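Local coordinates for protein probable hydrolase (PDB 3OM8) that is probably an alpha/beta-fold hydrolase, perhaps a 3-oxoadipate enol-lactonase that opens a lactone ring, at residues S33-I36 with G37-L40. Sequence-based numbering, arbitrary orientation.
Sequences SNSI and GTTL. With EDO (1,2-ethanediol), chain F.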
loop_
_atom_site.group_PDB
_atom_site.type_symbol
_atom_site.label_atom_id
_atom_site.label_comp_id
_atom_site.label_asym_id
_atom_site.label_seq_id
_atom_site.Cartn_x
_atom_site.Cartn_y
_atom_site.Cartn_z
ATOM N N SER B 33 -7.904 10.911 18.030
ATOM C CA SER B 33 -8.388 12.224 17.613
ATOM C C SER B 33 -9.271 12.093 16.370
ATOM O O SER B 33 -8.915 11.383 15.427
ATOM C CB SER B 33 -7.221 13.181 17.366
ATOM O OG SER B 33 -7.680 14.445 16.947
ATOM N N ASN B 34 -10.413 12.784 16.380
ATOM C CA ASN B 34 -11.500 12.512 15.439
ATOM C C ASN B 34 -11.408 13.238 14.098
ATOM O O ASN B 34 -10.594 14.133 13.918
ATOM C CB ASN B 34 -12.854 12.837 16.079
ATOM C CG ASN B 34 -12.948 12.385 17.522
ATOM O OD1 ASN B 34 -12.501 11.305 17.875
ATOM N ND2 ASN B 34 -13.549 13.217 18.364
ATOM N N SER B 35 -12.258 12.838 13.158
ATOM C CA SER B 35 -12.426 13.577 11.915
ATOM C C SER B 35 -13.182 14.868 12.215
ATOM O O SER B 35 -13.894 14.971 13.217
ATOM C CB SER B 35 -13.242 12.758 10.916
ATOM O OG SER B 35 -13.662 13.541 9.803
ATOM N N ILE B 36 -13.032 15.849 11.340
ATOM C CA ILE B 36 -13.872 17.044 11.401
ATOM C C ILE B 36 -15.319 16.570 11.293
ATOM O O ILE B 36 -15.601 15.571 10.627
ATOM C CB ILE B 36 -13.556 17.979 10.224
ATOM C CG1 ILE B 36 -14.184 19.346 10.406
ATOM C CG2 ILE B 36 -14.043 17.354 8.909
ATOM C CD1 ILE B 36 -14.004 20.213 9.186
ATOM N N GLY B 37 -16.239 17.261 11.954
ATOM C CA GLY B 37 -17.648 16.934 11.820
ATOM C C GLY B 37 -18.114 15.699 12.571
ATOM O O GLY B 37 -19.252 15.271 12.398
ATOM N N THR B 38 -17.253 15.114 13.403
ATOM C CA THR B 38 -17.665 13.937 14.157
ATOM C C THR B 38 -17.432 14.122 15.644
ATOM O O THR B 38 -16.918 15.155 16.077
ATOM C CB THR B 38 -16.931 12.633 13.708
ATOM O OG1 THR B 38 -15.554 12.694 14.104
ATOM C CG2 THR B 38 -17.041 12.418 12.195
ATOM N N THR B 39 -17.821 13.109 16.414
ATOM C CA THR B 39 -17.552 13.066 17.845
ATOM C C THR B 39 -16.743 11.814 18.198
ATOM O O THR B 39 -16.500 10.957 17.348
ATOM C CB THR B 39 -18.843 13.033 18.647
ATOM O OG1 THR B 39 -19.498 11.777 18.438
ATOM C CG2 THR B 39 -19.783 14.179 18.208
ATOM N N LEU B 40 -16.339 11.706 19.457
ATOM C CA LEU B 40 -15.547 10.567 19.907
ATOM C C LEU B 40 -16.308 9.248 19.753
ATOM O O LEU B 40 -15.728 8.174 19.870
ATOM C CB LEU B 40 -15.082 10.768 21.352
ATOM C CG LEU B 40 -16.181 10.995 22.397
ATOM C CD1 LEU B 40 -16.832 9.679 22.777
ATOM C CD2 LEU B 40 -15.649 11.701 23.634
HETATM C C1 EDO F . -9.715 17.369 7.152
HETATM O O1 EDO F . -10.097 17.292 5.767
HETATM C C2 EDO F . -10.951 17.241 8.049
HETATM O O2 EDO F . -11.096 15.968 8.720
HETATM O O HOH W 1 -14.426 15.795 17.310
#
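N34 reaches across a tight loop to the chain running back through T38, T39 and L40. Its CB lies 3.3 Å from T38 OG1, a van der Waals neighbour, and CG lies 3.8 Å from T39 O. With CG anti to its own carbonyl carbon (chi1 -42°), the amide extends along the returning backbone. There OD1 packs near L40 CA and accepts a hydrogen bond from the indole NE1 of W43, while ND2 gives one to a water 2.9 Å away and a weak one to Y59 O. That water donates in turn to T38 O, also at 2.9 Å, so it bridges the two arms. Asparagine suits this buried place because one short side chain offers both an acceptor and a donor.

The reversal itself is a type II beta turn from S35 to T38. Its backbone bond, T38 N to S35 O, is weak at 3.4 Å, but T38 OG1 donates to the same oxygen at 3.0 Å, tilted 33° from the carbonyl plane; threonine thus reinforces the closure with its hydroxyl. G37 has the positive phi (76°) usual at the third position of such a turn. S35 OG, on a side chain short enough to reach the next carbonyl, donates to I36 O at 2.9 Å, in the carbonyl plane on a lone pair. I36 turns away from the returning chain, giving helices 150-160 and 185-196 a branched hydrophobic surface; its CG2 meets an ethanediol, probably from the crystallisation liquor, and its N donates to the diol's O2. Since the diol also binds S101 OG, on what is probably the nucleophile elbow, and L102 N, this loop after strand 29-33 is consistent with the oxyanion-hole loop of alpha/beta hydrolases.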